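PDB 3UIF: sulfonate ABC transporter, periplasmic sulfonate-binding protein SsuA from Methylobacillus flagellatus, which probably binds sulfonates or related sulfate esters in the periplasm and delivers them to an ABC transporter for uptake. Local coordinates for residues Leu77-Leu91 with Leu294-Asn306. Residues are numbered along the deposited sequence; the frame is centred on the assembly and turned at random.
Sequences LPPIILNASKPTVQL and LTRTQADVQQMLN
Leu91 and Leu305 form a single parallel beta bridge: Leu91 N donates to Met304 O at 2.8 Å, and Asn306 N donates back to Leu91 O at 3.2 Å. The bridge sits on strand 89-94 of the mixed sheet in this type 2 periplasmic-binding-protein fold, where the chain returns after helix 276-291. Further back, residues 294-299 run along helix 77-85, and Ala84 and Ala299 bring their CA atoms to 4.4 Å. The methyl of Ala299 rests there against Asn83 CB. Thr295 turns its CG2 to Ala84 CB, 3.7 Å away, and to the backbone of Ile81. At the start of the helix, Leu77 and Leu294 cross at about a right angle through their methyl ends.

Met304, a selenomethionine, fills the middle. Its CG is anti to the backbone N (chi1 169°) and the chain stays extended beyond it, which carries CE to Ile80 CG1. Trp205 of strand 202-207 also touches this side chain. The amide of Asn83 lies across it, with ND2 3.6 Å from Met304 CG. That amide ties the helix end to the strand. Its OD1 accepts from both Thr88 N and Val89 N, while ND2 donates to Val89 O from above the carbonyl plane. A leucine in place of Asn83 would probably leave these two backbone N-H groups without their acceptor and free the turn after the helix to shift. A water bonded to Val89 O reaches Gln303 O by a weak bond.

At the far end, the amide planes of Gln90 and Asn306 are 33° apart. Asn208 holds Gln90 NE2, and Asn306 OD1 caps His308 N. Asn306 ND2 gives its hydrogen to Gln90 OE1 at 2.8 Å, with a nearly straight N-H...O angle of 162°.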
ATOM      1  N   LEU A  77      -1.465  -7.236   0.135  1.00 41.27           N
ATOM      2  CA  LEU A  77      -1.935  -8.331   0.977  1.00 42.34           C
ATOM      3  C   LEU A  77      -3.025  -9.209   0.302  1.00 43.24           C
ATOM      4  O   LEU A  77      -2.819 -10.421   0.155  1.00 44.08           O
ATOM      5  CB  LEU A  77      -2.305  -7.868   2.390  1.00 42.54           C
ATOM      6  CG  LEU A  77      -2.374  -9.032   3.399  1.00 44.19           C
ATOM      7  CD1 LEU A  77      -1.080  -9.843   3.467  1.00 44.49           C
ATOM      8  CD2 LEU A  77      -2.785  -8.541   4.777  1.00 45.32           C
ATOM      9  N   PRO A  78      -4.157  -8.608  -0.137  1.00 42.99           N
ATOM     10  CA  PRO A  78      -5.146  -9.447  -0.844  1.00 43.83           C
ATOM     11  C   PRO A  78      -4.616 -10.327  -2.003  1.00 44.07           C
ATOM     12  O   PRO A  78      -4.849 -11.539  -1.975  1.00 45.29           O
ATOM     13  CB  PRO A  78      -6.208  -8.437  -1.296  1.00 43.26           C
ATOM     14  CG  PRO A  78      -6.173  -7.405  -0.213  1.00 42.94           C
ATOM     15  CD  PRO A  78      -4.710  -7.264   0.152  1.00 42.23           C
ATOM     16  N   PRO A  79      -3.900  -9.743  -2.994  1.00 42.99           N
ATOM     17  CA  PRO A  79      -3.407 -10.549  -4.116  1.00 43.18           C
ATOM     18  C   PRO A  79      -2.453 -11.663  -3.695  1.00 44.35           C
ATOM     19  O   PRO A  79      -2.454 -12.732  -4.300  1.00 45.37           O
ATOM     20  CB  PRO A  79      -2.698  -9.538  -5.013  1.00 42.22           C
ATOM     21  CG  PRO A  79      -2.471  -8.324  -4.195  1.00 41.19           C
ATOM     22  CD  PRO A  79      -3.491  -8.328  -3.098  1.00 41.87           C
ATOM     23  N   ILE A  80      -1.653 -11.427  -2.666  1.00 44.10           N
ATOM     24  CA  ILE A  80      -0.898 -12.508  -2.017  1.00 45.23           C
ATOM     25  C   ILE A  80      -1.812 -13.651  -1.546  1.00 46.93           C
ATOM     26  O   ILE A  80      -1.521 -14.820  -1.794  1.00 48.54           O
ATOM     27  CB  ILE A  80      -0.026 -11.984  -0.841  1.00 45.08           C
ATOM     28  CG1 ILE A  80       1.197 -11.209  -1.371  1.00 43.94           C
ATOM     29  CG2 ILE A  80       0.403 -13.117   0.089  1.00 46.73           C
ATOM     30  CD1 ILE A  80       1.887 -10.344  -0.345  1.00 43.53           C
ATOM     31  N   ILE A  81      -2.921 -13.314  -0.887  1.00 47.00           N
ATOM     32  CA  ILE A  81      -3.879 -14.321  -0.391  1.00 48.97           C
ATOM     33  C   ILE A  81      -4.577 -15.070  -1.531  1.00 49.49           C
ATOM     34  O   ILE A  81      -4.766 -16.279  -1.457  1.00 51.12           O
ATOM     35  CB  ILE A  81      -4.896 -13.700   0.602  1.00 48.57           C
ATOM     36  CG1 ILE A  81      -4.167 -13.234   1.870  1.00 48.12           C
ATOM     37  CG2 ILE A  81      -6.039 -14.655   0.931  1.00 50.15           C
ATOM     38  CD1 ILE A  81      -4.864 -12.105   2.600  1.00 47.07           C
ATOM     39  N   LEU A  82      -4.940 -14.344  -2.582  1.00 48.49           N
ATOM     40  CA  LEU A  82      -5.510 -14.928  -3.792  1.00 49.01           C
ATOM     41  C   LEU A  82      -4.540 -15.907  -4.472  1.00 50.02           C
ATOM     42  O   LEU A  82      -4.890 -17.061  -4.758  1.00 51.89           O
ATOM     43  CB  LEU A  82      -5.921 -13.807  -4.760  1.00 47.87           C
ATOM     44  CG  LEU A  82      -6.512 -14.174  -6.121  1.00 48.45           C
ATOM     45  CD1 LEU A  82      -7.718 -15.097  -5.970  1.00 50.16           C
ATOM     46  CD2 LEU A  82      -6.861 -12.926  -6.916  1.00 46.75           C
ATOM     47  N   ASN A  83      -3.320 -15.430  -4.713  1.00 49.07           N
ATOM     48  CA  ASN A  83      -2.284 -16.197  -5.396  1.00 49.82           C
ATOM     49  C   ASN A  83      -1.846 -17.460  -4.679  1.00 51.73           C
ATOM     50  O   ASN A  83      -1.435 -18.429  -5.315  1.00 53.12           O
ATOM     51  CB  ASN A  83      -1.081 -15.314  -5.691  1.00 48.33           C
ATOM     52  CG  ASN A  83      -1.339 -14.359  -6.830  1.00 46.99           C
ATOM     53  OD1 ASN A  83      -2.197 -14.605  -7.672  1.00 47.62           O
ATOM     54  ND2 ASN A  83      -0.601 -13.260  -6.863  1.00 46.06           N
ATOM     55  N   ALA A  84      -1.929 -17.457  -3.355  1.00 51.97           N
ATOM     56  CA  ALA A  84      -1.623 -18.658  -2.588  1.00 53.95           C
ATOM     57  C   ALA A  84      -2.606 -19.770  -2.960  1.00 56.01           C
ATOM     58  O   ALA A  84      -2.192 -20.892  -3.251  1.00 58.15           O
ATOM     59  CB  ALA A  84      -1.652 -18.359  -1.100  1.00 54.34           C
ATOM     60  N   SER A  85      -3.899 -19.437  -2.997  1.00 55.85           N
ATOM     61  CA  SER A  85      -4.958 -20.363  -3.418  1.00 57.90           C
ATOM     62  C   SER A  85      -4.713 -20.891  -4.827  1.00 58.25           C
ATOM     63  O   SER A  85      -4.953 -22.067  -5.098  1.00 60.30           O
ATOM     64  CB  SER A  85      -6.326 -19.674  -3.376  1.00 57.06           C
ATOM     65  OG  SER A  85      -6.522 -18.988  -2.153  1.00 59.10           O
ATOM     66  N   LYS A  86      -4.243 -20.004  -5.709  1.00 56.35           N
ATOM     67  CA  LYS A  86      -3.987 -20.312  -7.122  1.00 56.64           C
ATOM     68  C   LYS A  86      -3.346 -19.109  -7.803  1.00 54.45           C
ATOM     69  O   LYS A  86      -3.818 -17.981  -7.630  1.00 52.78           O
ATOM     70  CB  LYS A  86      -5.284 -20.658  -7.856  1.00 57.64           C
ATOM     71  CG  LYS A  86      -5.088 -21.048  -9.312  1.00 58.37           C
ATOM     72  CD  LYS A  86      -6.402 -20.956 -10.071  1.00 60.61           C
ATOM     73  CE  LYS A  86      -6.325 -21.671 -11.414  1.00 62.78           C
ATOM     74  NZ  LYS A  86      -7.677 -21.769 -12.038  1.00 64.64           N
ATOM     75  N   PRO A  87      -2.274 -19.339  -8.591  1.00 54.83           N
ATOM     76  CA  PRO A  87      -1.697 -18.212  -9.338  1.00 52.95           C
ATOM     77  C   PRO A  87      -2.770 -17.553 -10.227  1.00 51.97           C
ATOM     78  O   PRO A  87      -3.316 -18.196 -11.128  1.00 54.08           O
ATOM     79  CB  PRO A  87      -0.600 -18.885 -10.192  1.00 55.02           C
ATOM     80  CG  PRO A  87      -0.283 -20.151  -9.483  1.00 55.52           C
ATOM     81  CD  PRO A  87      -1.583 -20.606  -8.889  1.00 56.67           C
ATOM     82  N   THR A  88      -3.093 -16.295  -9.966  1.00 49.83           N
ATOM     83  CA  THR A  88      -4.205 -15.661 -10.681  1.00 50.41           C
ATOM     84  C   THR A  88      -3.838 -14.288 -11.233  1.00 47.56           C
ATOM     85  O   THR A  88      -4.337 -13.877 -12.279  1.00 47.51           O
ATOM     86  CB  THR A  88      -5.471 -15.552  -9.787  1.00 49.74           C
ATOM     87  OG1 THR A  88      -5.870 -16.859  -9.326  1.00 51.39           O
ATOM     88  CG2 THR A  88      -6.634 -14.888 -10.540  1.00 49.27           C
ATOM     89  N   VAL A  89      -2.935 -13.609 -10.536  1.00 46.54           N
ATOM     90  CA  VAL A  89      -2.747 -12.171 -10.683  1.00 44.76           C
ATOM     91  C   VAL A  89      -1.264 -11.774 -10.558  1.00 44.03           C
ATOM     92  O   VAL A  89      -0.505 -12.424  -9.833  1.00 44.76           O
ATOM     93  CB  VAL A  89      -3.694 -11.459  -9.683  1.00 44.14           C
ATOM     94  CG1 VAL A  89      -2.996 -10.445  -8.796  1.00 42.86           C
ATOM     95  CG2 VAL A  89      -4.889 -10.872 -10.410  1.00 44.08           C
ATOM     96  N   GLN A  90      -0.875 -10.728 -11.288  1.00 43.11           N
ATOM     97  CA  GLN A  90       0.515 -10.251 -11.426  1.00 43.16           C
ATOM     98  C   GLN A  90       0.606  -8.777 -11.088  1.00 41.31           C
ATOM     99  O   GLN A  90      -0.289  -8.008 -11.456  1.00 40.84           O
ATOM    100  CB  GLN A  90       0.918 -10.270 -12.887  1.00 43.20           C
ATOM    101  CG  GLN A  90       1.754 -11.398 -13.378  1.00 44.42           C
ATOM    102  CD  GLN A  90       1.619 -11.489 -14.888  1.00 45.97           C
ATOM    103  OE1 GLN A  90       2.229 -10.714 -15.627  1.00 44.72           O
ATOM    104  NE2 GLN A  90       0.795 -12.435 -15.360  1.00 46.32           N
ATOM    105  N   LEU A  91       1.710  -8.362 -10.470  1.00 41.22           N
ATOM    106  CA  LEU A  91       1.988  -6.938 -10.302  1.00 39.81           C
ATOM    107  C   LEU A  91       2.638  -6.395 -11.587  1.00 39.70           C
ATOM    108  O   LEU A  91       3.770  -6.786 -11.922  1.00 39.50           O
ATOM    109  CB  LEU A  91       2.888  -6.689  -9.087  1.00 38.59           C
ATOM    110  CG  LEU A  91       3.241  -5.230  -8.778  1.00 38.18           C
ATOM    111  CD1 LEU A  91       2.006  -4.422  -8.385  1.00 37.78           C
ATOM    112  CD2 LEU A  91       4.272  -5.185  -7.665  1.00 37.49           C
ATOM    113  N   LEU A 294      -3.121 -16.447   7.469  1.00 56.86           N
ATOM    114  CA  LEU A 294      -4.013 -15.906   6.435  1.00 55.44           C
ATOM    115  C   LEU A 294      -4.062 -16.847   5.226  1.00 56.09           C
ATOM    116  O   LEU A 294      -5.029 -16.831   4.464  1.00 55.84           O
ATOM    117  CB  LEU A 294      -3.586 -14.505   5.988  1.00 52.83           C
ATOM    118  CG  LEU A 294      -3.583 -13.345   6.979  1.00 52.70           C
ATOM    119  CD1 LEU A 294      -2.963 -12.109   6.351  1.00 49.68           C
ATOM    120  CD2 LEU A 294      -4.987 -13.028   7.471  1.00 54.64           C
ATOM    121  N   THR A 295      -3.013 -17.653   5.056  1.00 57.15           N
ATOM    122  CA  THR A 295      -2.932 -18.655   3.986  1.00 57.88           C
ATOM    123  C   THR A 295      -2.252 -19.924   4.485  1.00 60.56           C
ATOM    124  O   THR A 295      -1.363 -19.868   5.338  1.00 60.84           O
ATOM    125  CB  THR A 295      -2.131 -18.147   2.760  1.00 56.51           C
ATOM    126  OG1 THR A 295      -0.786 -17.834   3.142  1.00 55.94           O
ATOM    127  CG2 THR A 295      -2.773 -16.910   2.148  1.00 53.79           C
ATOM    128  N   ARG A 296      -2.667 -21.065   3.947  1.00 62.54           N
ATOM    129  CA  ARG A 296      -1.996 -22.334   4.234  1.00 65.10           C
ATOM    130  C   ARG A 296      -0.659 -22.384   3.496  1.00 64.51           C
ATOM    131  O   ARG A 296       0.345 -22.839   4.042  1.00 65.90           O
ATOM    132  CB  ARG A 296      -2.866 -23.516   3.808  1.00 67.54           C
ATOM    133  CG  ARG A 296      -4.332 -23.368   4.180  1.00 70.21           C
ATOM    134  CD  ARG A 296      -5.165 -24.592   3.804  1.00 73.10           C
ATOM    135  NE  ARG A 296      -4.699 -25.857   4.409  1.00 77.21           N
ATOM    136  CZ  ARG A 296      -4.622 -26.106   5.723  1.00 78.77           C
ATOM    137  NH1 ARG A 296      -4.950 -25.166   6.612  1.00 76.12           N
ATOM    138  NH2 ARG A 296      -4.200 -27.295   6.152  1.00 80.90           N
ATOM    139  N   THR A 297      -0.672 -21.867   2.271  1.00 62.93           N
ATOM    140  CA  THR A 297       0.404 -22.001   1.285  1.00 62.78           C
ATOM    141  C   THR A 297       1.193 -20.687   1.111  1.00 60.44           C
ATOM    142  O   THR A 297       0.765 -19.625   1.580  1.00 58.43           O
ATOM    143  CB  THR A 297      -0.228 -22.514  -0.044  1.00 63.56           C
ATOM    144  OG1 THR A 297      -0.330 -23.939   0.019  1.00 66.62           O
ATOM    145  CG2 THR A 297       0.544 -22.118  -1.323  1.00 62.23           C
ATOM    146  N   GLN A 298       2.361 -20.772   0.476  1.00 60.59           N
ATOM    147  CA  GLN A 298       3.108 -19.578   0.068  1.00 58.23           C
ATOM    148  C   GLN A 298       3.097 -19.382  -1.448  1.00 58.31           C
ATOM    149  O   GLN A 298       3.506 -20.252  -2.195  1.00 59.43           O
ATOM    150  CB  GLN A 298       4.543 -19.632   0.573  1.00 59.16           C
ATOM    151  CG  GLN A 298       4.722 -19.210   2.023  1.00 58.84           C
ATOM    152  CD  GLN A 298       6.164 -18.822   2.333  1.00 59.64           C
ATOM    153  OE1 GLN A 298       6.807 -18.111   1.562  1.00 57.86           O
ATOM    154  NE2 GLN A 298       6.675 -19.289   3.465  1.00 61.26           N
ATOM    155  N   ALA A 299       2.622 -18.224  -1.894  1.00 56.42           N
ATOM    156  CA  ALA A 299       2.614 -17.883  -3.312  1.00 55.02           C
ATOM    157  C   ALA A 299       4.032 -17.804  -3.853  1.00 55.34           C
ATOM    158  O   ALA A 299       4.927 -17.320  -3.169  1.00 55.26           O
ATOM    159  CB  ALA A 299       1.903 -16.553  -3.520  1.00 53.47           C
ATOM    160  N   ASP A 300       4.232 -18.292  -5.074  1.00 56.62           N
ATOM    161  CA  ASP A 300       5.485 -18.126  -5.806  1.00 56.41           C
ATOM    162  C   ASP A 300       5.672 -16.628  -6.109  1.00 54.02           C
ATOM    163  O   ASP A 300       4.902 -16.035  -6.871  1.00 52.31           O
ATOM    164  CB  ASP A 300       5.424 -18.971  -7.087  1.00 57.12           C
ATOM    165  CG  ASP A 300       6.705 -18.911  -7.924  1.00 58.30           C
ATOM    166  OD1 ASP A 300       7.688 -18.235  -7.542  1.00 57.77           O
ATOM    167  OD2 ASP A 300       6.731 -19.560  -8.994  1.00 60.63           O
ATOM    168  N   VAL A 301       6.687 -16.022  -5.497  1.00 53.47           N
ATOM    169  CA  VAL A 301       6.906 -14.575  -5.611  1.00 51.24           C
ATOM    170  C   VAL A 301       7.269 -14.172  -7.037  1.00 50.97           C
ATOM    171  O   VAL A 301       6.770 -13.167  -7.552  1.00 49.11           O
ATOM    172  CB  VAL A 301       7.999 -14.072  -4.630  1.00 51.48           C
ATOM    173  CG1 VAL A 301       8.259 -12.589  -4.824  1.00 49.28           C
ATOM    174  CG2 VAL A 301       7.609 -14.345  -3.183  1.00 50.60           C
ATOM    175  N   GLN A 302       8.135 -14.965  -7.662  1.00 52.87           N
ATOM    176  CA  GLN A 302       8.648 -14.691  -9.021  1.00 52.58           C
ATOM    177  C   GLN A 302       7.528 -14.618 -10.083  1.00 52.04           C
ATOM    178  O   GLN A 302       7.481 -13.681 -10.875  1.00 51.38           O
ATOM    179  CB  GLN A 302       9.741 -15.711  -9.408  1.00 55.48           C
ATOM    180  CG  GLN A 302      10.892 -15.828  -8.393  1.00 60.72           C
ATOM    181  CD  GLN A 302      10.841 -17.082  -7.497  1.00 64.74           C
ATOM    182  OE1 GLN A 302      11.203 -18.186  -7.932  1.00 69.36           O
ATOM    183  NE2 GLN A 302      10.434 -16.907  -6.234  1.00 63.12           N
ATOM    184  N   GLN A 303       6.613 -15.585 -10.069  1.00 53.12           N
ATOM    185  CA  GLN A 303       5.495 -15.626 -11.026  1.00 53.03           C
ATOM    186  C   GLN A 303       4.448 -14.495 -10.835  1.00 50.92           C
ATOM    187  O   GLN A 303       3.622 -14.223 -11.710  1.00 50.58           O
ATOM    188  CB  GLN A 303       4.820 -17.002 -10.940  1.00 54.72           C
ATOM    189  CG  GLN A 303       3.891 -17.361 -12.097  1.00 55.09           C
ATOM    190  CD  GLN A 303       3.182 -18.709 -11.889  1.00 58.79           C
ATOM    191  OE1 GLN A 303       1.966 -18.815 -12.089  1.00 56.04           O
ATOM    192  NE2 GLN A 303       3.933 -19.739 -11.476  1.00 60.19           N
HETATM  193  N   MSE A 304       4.498 -13.847  -9.681  1.00 49.59           N
HETATM  194  CA  MSE A 304       3.559 -12.801  -9.306  1.00 48.08           C
HETATM  195  C   MSE A 304       4.097 -11.424  -9.640  1.00 45.01           C
HETATM  196  O   MSE A 304       3.339 -10.462  -9.700  1.00 43.74           O
HETATM  197  CB  MSE A 304       3.444 -13.071  -7.822  1.00 47.35           C
HETATM  198  CG  MSE A 304       2.738 -12.001  -7.026  1.00 44.86           C
HETATM  199 SE   MSE A 304       2.658 -12.705  -5.185  1.00 51.09          SE
HETATM  200  CE  MSE A 304       1.459 -11.287  -4.587  1.00 43.52           C
ATOM    201  N   LEU A 305       5.400 -11.307  -9.874  1.00 46.57           N
ATOM    202  CA  LEU A 305       5.971 -10.028 -10.275  1.00 44.18           C
ATOM    203  C   LEU A 305       6.409 -10.008 -11.734  1.00 44.42           C
ATOM    204  O   LEU A 305       7.252 -10.807 -12.144  1.00 45.52           O
ATOM    205  CB  LEU A 305       7.168  -9.679  -9.401  1.00 43.82           C
ATOM    206  CG  LEU A 305       7.069  -9.770  -7.883  1.00 45.22           C
ATOM    207  CD1 LEU A 305       8.468  -9.584  -7.314  1.00 43.80           C
ATOM    208  CD2 LEU A 305       6.071  -8.770  -7.316  1.00 41.37           C
ATOM    209  N   ASN A 306       5.845  -9.087 -12.512  1.00 43.24           N
ATOM    210  CA  ASN A 306       6.225  -8.915 -13.904  1.00 43.63           C
ATOM    211  C   ASN A 306       6.760  -7.508 -14.202  1.00 42.60           C
ATOM    212  O   ASN A 306       5.975  -6.583 -14.397  1.00 41.51           O
ATOM    213  CB  ASN A 306       5.039  -9.249 -14.807  1.00 43.51           C
ATOM    214  CG  ASN A 306       5.423  -9.339 -16.274  1.00 44.36           C
ATOM    215  OD1 ASN A 306       6.546  -9.024 -16.668  1.00 45.14           O
ATOM    216  ND2 ASN A 306       4.481  -9.765 -17.087  1.00 44.60           N
TER
HETATM  217  O   HOH W   1       0.716 -15.096 -10.340  1.00 43.13           O